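Local coordinates for protein 4-hydroxybutyrate CoA-transferase (Porphyromonas gingivalis, PDB 3D3U) that probably catalyses the transfer of coenzyme A between acyl-CoA thioesters and carboxylates such as acetate or 4-hydroxybutyrate, at residues Ala33-Val38 and Gly136-Tyr141; Ile207-Thr212 and Glu229-Leu234; Lys258-Pro263 and Lys303-Val308. All coordinates share one frame; numbering follows the deposited sequence.

Interaction 1: residues Ala33-Val38 and Gly136-Tyr141; sequences AAAAPV and GVSCDY
Ala-35 and Ser-138 mark the closest approach of two irregular loop backbones, their CA atoms 6.1 Å apart, and no hydrogen bond crosses between the two segments. Packing is done by small side chains. The methyl of Ala-35 points at Ser-138, Ala-35 CB to Ser-138 CB 3.5 Å. The hydroxyl of Ser-138 is slightly farther from that methyl. Ala-33 also directs its methyl at this hydroxyl, Ala-33 CB to Ser-138 OG 4.1 Å. One residue earlier in 136-141, Val-137 uses a single branch: CG2, set between its own backbone N and carbonyl carbon, touches Ala-34 CB at 4.0 Å and lies near Ala-35 CB as well.

The hydroxyl of Ser-138 is buried and hydrogen-bonded to the carbonyl of His-32, just ahead of 33-38, which ties the two loops together beside the alanines. Asp-140 OD2 also lies 3.1 Å from Ser-138 OG. Farther along, the OH of Tyr-141 bonds to Phe-30 O, and its ring meets that of His-32. Backbone bonds of Val-137 and Cys-139 lead to Ile-271 and Ser-269, so 136-141 is the side that bonds to the loop following strand 266-268 of the other sheet. Loop 33-38 joins strand 27-30 to helix 38-46, with Pro-37 as N-cap; such a turn after a parallel strand is characteristic of a Rossmann-like alpha/beta fold.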
loop_
_atom_site.group_PDB
_atom_site.type_symbol
_atom_site.label_atom_id
_atom_site.label_comp_id
_atom_site.label_asym_id
_atom_site.label_seq_id
_atom_site.Cartn_x
_atom_site.Cartn_y
_atom_site.Cartn_z
ATOM N N ALA A 33 -3.856 8.112 -1.843
ATOM C CA ALA A 33 -4.680 6.909 -2.073
ATOM C C ALA A 33 -6.103 7.417 -1.936
ATOM O O ALA A 33 -6.494 8.308 -2.711
ATOM C CB ALA A 33 -4.354 5.753 -1.096
ATOM N N ALA A 34 -6.883 6.908 -0.974
ATOM C CA ALA A 34 -8.307 7.254 -0.896
ATOM C C ALA A 34 -8.460 8.396 0.056
ATOM O O ALA A 34 -9.605 8.805 0.259
ATOM C CB ALA A 34 -9.160 6.087 -0.462
ATOM N N ALA A 35 -7.336 8.956 0.548
ATOM C CA ALA A 35 -7.347 10.052 1.470
ATOM C C ALA A 35 -6.806 11.257 0.812
ATOM O O ALA A 35 -6.453 12.209 1.513
ATOM C CB ALA A 35 -6.512 9.765 2.683
ATOM N N ALA A 36 -6.705 11.200 -0.514
ATOM C CA ALA A 36 -6.192 12.251 -1.399
ATOM C C ALA A 36 -7.155 13.468 -1.344
ATOM O O ALA A 36 -8.374 13.273 -1.363
ATOM C CB ALA A 36 -6.131 11.694 -2.804
ATOM N N PRO A 37 -6.645 14.695 -1.213
ATOM C CA PRO A 37 -7.469 15.808 -0.890
ATOM C C PRO A 37 -7.838 16.555 -2.164
ATOM O O PRO A 37 -7.323 17.616 -2.548
ATOM C CB PRO A 37 -6.579 16.619 0.054
ATOM C CG PRO A 37 -5.241 16.115 -0.151
ATOM C CD PRO A 37 -5.230 15.101 -1.261
ATOM N N VAL A 38 -8.814 15.960 -2.793
ATOM C CA VAL A 38 -9.281 16.370 -4.062
ATOM C C VAL A 38 -9.966 17.727 -3.958
ATOM O O VAL A 38 -9.862 18.511 -4.906
ATOM C CB VAL A 38 -10.128 15.234 -4.656
ATOM C CG1 VAL A 38 -10.913 14.577 -3.560
ATOM C CG2 VAL A 38 -11.037 15.748 -5.762
ATOM N N GLY A 136 -7.451 8.304 9.318
ATOM C CA GLY A 136 -8.389 7.376 8.663
ATOM C C GLY A 136 -7.706 6.263 7.890
ATOM O O GLY A 136 -6.914 5.447 8.447
ATOM N N VAL A 137 -7.985 6.249 6.589
ATOM C CA VAL A 137 -7.531 5.176 5.652
ATOM C C VAL A 137 -6.083 5.320 5.053
ATOM O O VAL A 137 -5.652 4.568 4.171
ATOM C CB VAL A 137 -8.607 4.875 4.570
ATOM C CG1 VAL A 137 -10.032 4.880 5.184
ATOM C CG2 VAL A 137 -8.526 5.875 3.454
ATOM N N SER A 138 -5.331 6.278 5.581
ATOM C CA SER A 138 -3.953 6.562 5.081
ATOM C C SER A 138 -2.948 7.040 6.152
ATOM O O SER A 138 -3.025 8.170 6.644
ATOM C CB SER A 138 -4.041 7.618 4.003
ATOM O OG SER A 138 -3.802 6.981 2.805
ATOM N N CYS A 139 -2.045 6.182 6.569
ATOM C CA CYS A 139 -1.082 6.674 7.513
ATOM C C CYS A 139 0.188 6.923 6.683
ATOM O O CYS A 139 0.696 8.063 6.583
ATOM C CB CYS A 139 -0.867 5.596 8.513
ATOM S SG CYS A 139 -0.056 6.293 9.900
ATOM N N ASP A 140 0.598 5.817 6.017
ATOM C CA ASP A 140 1.754 5.678 5.155
ATOM C C ASP A 140 2.762 6.783 5.195
ATOM O O ASP A 140 3.559 6.808 6.142
ATOM C CB ASP A 140 1.294 5.400 3.755
ATOM C CG ASP A 140 0.240 6.314 3.351
ATOM O OD1 ASP A 140 0.552 7.523 3.112
ATOM O OD2 ASP A 140 -0.946 5.910 3.288
ATOM N N TYR A 141 2.768 7.678 4.209
ATOM C CA TYR A 141 3.830 8.750 4.201
ATOM C C TYR A 141 3.191 10.044 4.585
ATOM O O TYR A 141 3.872 11.083 4.791
ATOM C CB TYR A 141 4.492 8.959 2.860
ATOM C CG TYR A 141 3.544 9.452 1.794
ATOM C CD1 TYR A 141 3.249 10.776 1.641
ATOM C CD2 TYR A 141 3.022 8.607 0.858
ATOM C CE1 TYR A 141 2.426 11.202 0.626
ATOM C CE2 TYR A 141 2.200 9.070 -0.175
ATOM C CZ TYR A 141 1.925 10.339 -0.263
ATOM O OH TYR A 141 1.124 10.747 -1.282
#

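Interaction 2: residues Ile207-Thr212 and Glu229-Leu234; sequences IKDGDT and EGHKDL
Asp-209 (chi1 -52°) and His-231 (chi1 -73°) both hold CG anti to the carbonyl carbon, beside the backbone N, and their side chains cross at about a right angle. Asp-209 lies within a type II beta turn from Lys-208 to Asp-211, in the loop that feeds strand 212-215; 229-234 feeds the adjacent parallel strand 235-237, so the contact joins two neighbouring helix-to-strand connections of an alpha/beta sheet.

The imidazole presents its edge to the first loop: His-231 CE1 is 3.0 Å from Ile-207 O, near the ring plane, and the carbonyl carbon of Lys-208 is also at that edge. Asp-209 OD1 approaches His-231 ND1 obliquely at 3.5 Å, carboxylate and ring planes being 63° apart. The other oxygen, Asp-209 OD2, rests on the aliphatic root of Lys-232, 3.4 Å from Lys-232 CG. These two side chains run side by side in the same direction, but the ammonium stays distant, Asp-209 OD2 to Lys-232 NZ 6.7 Å, and no salt bridge forms.

Gly-210, with the positive phi of its place in the turn, brings its backbone against 229-234: Gly-210 N gives a weak hydrogen bond to Lys-232 O (3.3 Å), and its CA-H points at Asp-233 O. The end of the Leu-234 side chain turns to the 207-212 loop, Leu-234 CD2 lying 3.6 Å from Lys-208 O. Inside the turn, Lys-208 N donates an almost straight hydrogen bond to Asp-211 OD1 (2.7 Å), arriving from above the carboxylate plane.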
loop_
_atom_site.group_PDB
_atom_site.type_symbol
_atom_site.label_atom_id
_atom_site.label_comp_id
_atom_site.label_asym_id
_atom_site.label_seq_id
_atom_site.Cartn_x
_atom_site.Cartn_y
_atom_site.Cartn_z
ATOM N N ILE A 207 1.070 -21.901 3.235
ATOM C CA ILE A 207 0.605 -21.073 4.304
ATOM C C ILE A 207 0.029 -22.002 5.356
ATOM O O ILE A 207 -0.693 -22.986 5.006
ATOM C CB ILE A 207 -0.425 -20.076 3.755
ATOM C CG1 ILE A 207 0.195 -19.303 2.571
ATOM C CG2 ILE A 207 -0.843 -19.142 4.847
ATOM C CD1 ILE A 207 -0.377 -17.945 2.277
ATOM N N LYS A 208 0.389 -21.713 6.614
ATOM C CA LYS A 208 0.080 -22.545 7.755
ATOM C C LYS A 208 -1.055 -21.899 8.619
ATOM O O LYS A 208 -1.088 -20.674 8.786
ATOM C CB LYS A 208 1.352 -22.660 8.578
ATOM C CG LYS A 208 2.199 -23.892 8.303
ATOM C CD LYS A 208 3.304 -24.212 9.368
ATOM C CE LYS A 208 4.365 -25.013 8.600
ATOM N NZ LYS A 208 5.747 -25.433 9.177
ATOM N N ASP A 209 -1.947 -22.668 9.239
ATOM C CA ASP A 209 -2.744 -22.023 10.296
ATOM C C ASP A 209 -1.770 -21.244 11.177
ATOM O O ASP A 209 -0.742 -21.786 11.550
ATOM C CB ASP A 209 -3.474 -23.032 11.178
ATOM C CG ASP A 209 -4.266 -23.996 10.393
ATOM O OD1 ASP A 209 -4.003 -24.136 9.187
ATOM O OD2 ASP A 209 -5.152 -24.728 10.866
ATOM N N GLY A 210 -2.063 -19.995 11.484
ATOM C CA GLY A 210 -1.292 -19.217 12.448
ATOM C C GLY A 210 -0.328 -18.171 11.923
ATOM O O GLY A 210 0.436 -17.603 12.722
ATOM N N ASP A 211 -0.363 -17.906 10.615
ATOM C CA ASP A 211 0.706 -17.186 9.920
ATOM C C ASP A 211 0.339 -15.739 9.749
ATOM O O ASP A 211 -0.798 -15.478 9.375
ATOM C CB ASP A 211 0.837 -17.710 8.501
ATOM C CG ASP A 211 1.487 -19.009 8.432
ATOM O OD1 ASP A 211 1.807 -19.462 7.306
ATOM O OD2 ASP A 211 1.697 -19.697 9.474
ATOM N N THR A 212 1.213 -14.774 9.932
ATOM C CA THR A 212 0.634 -13.486 9.895
ATOM C C THR A 212 0.976 -12.996 8.491
ATOM O O THR A 212 2.124 -12.747 8.161
ATOM C CB THR A 212 1.104 -12.632 11.044
ATOM O OG1 THR A 212 2.316 -12.041 10.659
ATOM C CG2 THR A 212 1.538 -13.471 12.337
ATOM N N GLU A 229 -9.931 -20.313 3.108
ATOM C CA GLU A 229 -11.142 -20.400 3.880
ATOM C C GLU A 229 -11.170 -21.637 4.822
ATOM O O GLU A 229 -11.882 -21.613 5.825
ATOM C CB GLU A 229 -12.430 -20.240 3.009
ATOM C CG GLU A 229 -12.472 -18.977 2.129
ATOM C CD GLU A 229 -13.868 -18.581 1.693
ATOM O OE1 GLU A 229 -14.068 -17.437 1.147
ATOM O OE2 GLU A 229 -14.776 -19.383 1.952
ATOM N N GLY A 230 -10.333 -22.654 4.561
ATOM C CA GLY A 230 -10.065 -23.720 5.529
ATOM C C GLY A 230 -8.914 -23.530 6.515
ATOM O O GLY A 230 -8.454 -24.501 7.164
ATOM N N HIS A 231 -8.449 -22.296 6.677
ATOM C CA HIS A 231 -7.375 -21.984 7.628
ATOM C C HIS A 231 -7.935 -21.382 8.890
ATOM O O HIS A 231 -9.085 -20.963 8.929
ATOM C CB HIS A 231 -6.274 -21.112 6.973
ATOM C CG HIS A 231 -5.410 -21.875 5.990
ATOM N ND1 HIS A 231 -4.116 -22.254 6.269
ATOM C CD2 HIS A 231 -5.696 -22.412 4.767
ATOM C CE1 HIS A 231 -3.648 -22.985 5.270
ATOM N NE2 HIS A 231 -4.582 -23.095 4.348
ATOM N N LYS A 232 -7.105 -21.379 9.920
ATOM C CA LYS A 232 -7.430 -20.939 11.260
ATOM C C LYS A 232 -6.414 -19.930 11.680
ATOM O O LYS A 232 -5.306 -19.918 11.135
ATOM C CB LYS A 232 -7.289 -22.129 12.220
ATOM C CG LYS A 232 -8.138 -23.404 11.838
ATOM C CD LYS A 232 -9.683 -23.098 11.655
ATOM C CE LYS A 232 -10.551 -24.261 11.043
ATOM N NZ LYS A 232 -11.776 -23.561 10.506
ATOM N N ASP A 233 -6.782 -19.067 12.647
ATOM C CA ASP A 233 -5.871 -18.045 13.323
ATOM C C ASP A 233 -4.919 -17.180 12.510
ATOM O O ASP A 233 -3.840 -16.931 12.959
ATOM C CB ASP A 233 -5.109 -18.721 14.454
ATOM C CG ASP A 233 -6.085 -19.433 15.462
ATOM O OD1 ASP A 233 -7.199 -18.862 15.756
ATOM O OD2 ASP A 233 -5.862 -20.582 15.971
ATOM N N LEU A 234 -5.301 -16.689 11.337
ATOM C CA LEU A 234 -4.316 -16.014 10.559
ATOM C C LEU A 234 -4.165 -14.589 11.105
ATOM O O LEU A 234 -5.050 -14.076 11.846
ATOM C CB LEU A 234 -4.801 -16.003 9.149
ATOM C CG LEU A 234 -4.916 -17.294 8.304
ATOM C CD1 LEU A 234 -5.221 -16.818 6.873
ATOM C CD2 LEU A 234 -3.620 -18.094 8.283
#

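Interaction 3: residues Lys258-Pro263 and Lys303-Val308; sequences KKTLHP and KNDRMV
Leu-261 covers one face of the Asn-304 amide: Leu-261 CB stands over the group, 3.6 Å from Asn-304 OD1 and about as far from CG and ND2. Off the outer end of the amide, Lys-259 NZ lies almost equally far from Asn-304 ND2 (4.1 Å) and OD1; the ammonium of Lys-259 is hydrogen-bonded to Ile-236 O. The His-262 ring carries Leu-261 CD1 on one face, offset toward the rim, and also meets the ring of Tyr-290.

With CG anti to the backbone N (chi1 -176°), Leu-261 extends toward 303-308, and Leu-261 CD2 packs on Lys-303 CB at 3.8 Å; beyond CG the lysine bends away. Thr-260 supplies the polar link. Thr-260 OG1 accepts a weak hydrogen bond from Asp-305 N (3.4 Å) and lies 2.8 Å from Lys-303 O. The side chains of Asp-305 and Thr-260 cross at about a right angle, the carboxylate close to CG2.

The contact thus sets the loop before strand 266-268 against the link from helix 298-303 to strand 307-311. Its chemistry is mixed, implying a join that combines leucine and amide packing with polar contacts of the threonine hydroxyl, without a salt bridge.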
loop_
_atom_site.group_PDB
_atom_site.type_symbol
_atom_site.label_atom_id
_atom_site.label_comp_id
_atom_site.label_asym_id
_atom_site.label_seq_id
_atom_site.Cartn_x
_atom_site.Cartn_y
_atom_site.Cartn_z
ATOM N N LYS A 258 -2.302 -15.469 17.127
ATOM C CA LYS A 258 -0.910 -15.988 17.132
ATOM C C LYS A 258 0.094 -14.925 16.808
ATOM O O LYS A 258 1.259 -15.040 17.148
ATOM C CB LYS A 258 -0.786 -17.104 16.108
ATOM C CG LYS A 258 -1.002 -18.459 16.798
ATOM C CD LYS A 258 -2.000 -19.331 16.099
ATOM C CE LYS A 258 -1.884 -20.803 16.577
ATOM N NZ LYS A 258 -2.313 -21.768 15.431
ATOM N N LYS A 259 -0.355 -13.852 16.171
ATOM C CA LYS A 259 0.493 -12.670 16.019
ATOM C C LYS A 259 1.494 -12.529 17.209
ATOM O O LYS A 259 1.092 -12.592 18.355
ATOM C CB LYS A 259 -0.391 -11.437 15.851
ATOM C CG LYS A 259 -1.243 -11.507 14.620
ATOM C CD LYS A 259 -1.722 -10.181 14.177
ATOM C CE LYS A 259 -0.631 -9.046 14.176
ATOM N NZ LYS A 259 -0.321 -8.516 12.854
ATOM N N THR A 260 2.793 -12.388 16.972
ATOM C CA THR A 260 3.618 -12.017 18.115
ATOM C C THR A 260 3.892 -10.538 18.129
ATOM O O THR A 260 4.709 -10.100 18.953
ATOM C CB THR A 260 4.921 -12.676 18.101
ATOM O OG1 THR A 260 5.618 -12.232 16.946
ATOM C CG2 THR A 260 4.745 -14.131 17.886
ATOM N N LEU A 261 3.235 -9.779 17.234
ATOM C CA LEU A 261 3.381 -8.328 17.207
ATOM C C LEU A 261 2.044 -7.728 16.923
ATOM O O LEU A 261 1.428 -8.066 15.907
ATOM C CB LEU A 261 4.350 -7.882 16.116
ATOM C CG LEU A 261 4.677 -6.393 16.007
ATOM C CD1 LEU A 261 5.122 -6.060 17.415
ATOM C CD2 LEU A 261 5.786 -6.028 14.957
ATOM N N HIS A 262 1.591 -6.820 17.791
ATOM C CA HIS A 262 0.203 -6.301 17.759
ATOM C C HIS A 262 -0.840 -7.437 17.729
ATOM O O HIS A 262 -1.659 -7.582 16.781
ATOM C CB HIS A 262 0.034 -5.327 16.609
ATOM C CG HIS A 262 1.047 -4.233 16.605
ATOM N ND1 HIS A 262 1.137 -3.300 17.622
ATOM C CD2 HIS A 262 2.022 -3.917 15.714
ATOM C CE1 HIS A 262 2.139 -2.471 17.366
ATOM N NE2 HIS A 262 2.687 -2.815 16.209
ATOM N N PRO A 263 -0.781 -8.277 18.767
ATOM C CA PRO A 263 -1.624 -9.477 18.824
ATOM C C PRO A 263 -3.079 -9.076 18.813
ATOM O O PRO A 263 -3.454 -8.067 19.403
ATOM C CB PRO A 263 -1.242 -10.097 20.139
ATOM C CG PRO A 263 -0.724 -8.996 20.903
ATOM C CD PRO A 263 0.065 -8.141 19.958
ATOM N N LYS A 303 9.733 -8.837 13.423
ATOM C CA LYS A 303 9.278 -9.208 14.748
ATOM C C LYS A 303 7.999 -10.115 14.654
ATOM O O LYS A 303 7.626 -10.823 15.587
ATOM C CB LYS A 303 8.952 -8.001 15.591
ATOM C CG LYS A 303 9.791 -6.797 15.401
ATOM C CD LYS A 303 10.985 -6.750 16.319
ATOM C CE LYS A 303 11.187 -5.308 16.891
ATOM N NZ LYS A 303 10.797 -5.144 18.371
ATOM N N ASN A 304 7.306 -10.108 13.530
ATOM C CA ASN A 304 6.149 -10.970 13.374
ATOM C C ASN A 304 6.466 -12.415 12.947
ATOM O O ASN A 304 6.936 -12.645 11.834
ATOM C CB ASN A 304 5.252 -10.319 12.364
ATOM C CG ASN A 304 4.045 -9.735 12.967
ATOM O OD1 ASN A 304 3.279 -10.377 13.818
ATOM N ND2 ASN A 304 3.751 -8.543 12.479
ATOM N N ASP A 305 6.178 -13.402 13.784
ATOM C CA ASP A 305 6.523 -14.767 13.348
ATOM C C ASP A 305 5.701 -15.417 12.265
ATOM O O ASP A 305 4.459 -15.105 12.068
ATOM C CB ASP A 305 6.571 -15.685 14.512
ATOM C CG ASP A 305 7.613 -15.276 15.436
ATOM O OD1 ASP A 305 8.008 -16.015 16.315
ATOM O OD2 ASP A 305 8.118 -14.159 15.317
ATOM N N ARG A 306 6.354 -16.334 11.557
ATOM C CA ARG A 306 5.594 -17.002 10.514
ATOM C C ARG A 306 5.119 -15.885 9.616
ATOM O O ARG A 306 3.950 -15.792 9.309
ATOM C CB ARG A 306 4.353 -17.760 11.103
ATOM C CG ARG A 306 4.756 -18.714 12.159
ATOM C CD ARG A 306 3.789 -18.894 13.311
ATOM N NE ARG A 306 4.443 -19.893 14.152
ATOM C CZ ARG A 306 4.381 -21.237 13.945
ATOM N NH1 ARG A 306 5.054 -22.056 14.762
ATOM N NH2 ARG A 306 3.619 -21.783 12.962
ATOM N N MET A 307 5.984 -14.968 9.256
ATOM C CA MET A 307 5.444 -13.879 8.467
ATOM C C MET A 307 5.532 -14.355 7.072
ATOM O O MET A 307 6.638 -14.685 6.638
ATOM C CB MET A 307 6.286 -12.646 8.583
ATOM C CG MET A 307 5.971 -11.625 7.542
ATOM S SD MET A 307 4.578 -10.523 7.907
ATOM C CE MET A 307 5.143 -9.611 9.344
ATOM N N VAL A 308 4.404 -14.388 6.357
ATOM C CA VAL A 308 4.474 -14.730 4.923
ATOM C C VAL A 308 3.981 -13.678 3.893
ATOM O O VAL A 308 2.757 -13.446 3.786
ATOM C CB VAL A 308 3.947 -16.199 4.612
ATOM C CG1 VAL A 308 3.346 -16.862 5.846
ATOM C CG2 VAL A 308 3.066 -16.236 3.266
#

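In the fold
Along the chain the three contacts follow in series, each closing before the next opens. Interaction 1 sits beside the six-stranded parallel sheet, where strands 27-30 and 119-125 are neighbours. Interactions 2 and 3 gather at the nine-stranded mixed sheet, their centres 12 Å apart, and they touch: Thr-212 N probably hydrogen-bonds to Arg-306 O (3.0 Å), where parallel strands 212-215 and 307-311 begin side by side. Interaction 1 lies 30 Å from interaction 2 and 26 Å from interaction 3, centre to centre. The segment after strand 266-268 carries backbone bonds to 136-141, so the two sheets meet there, consistent with two Rossmann-like alpha/beta halves packed together.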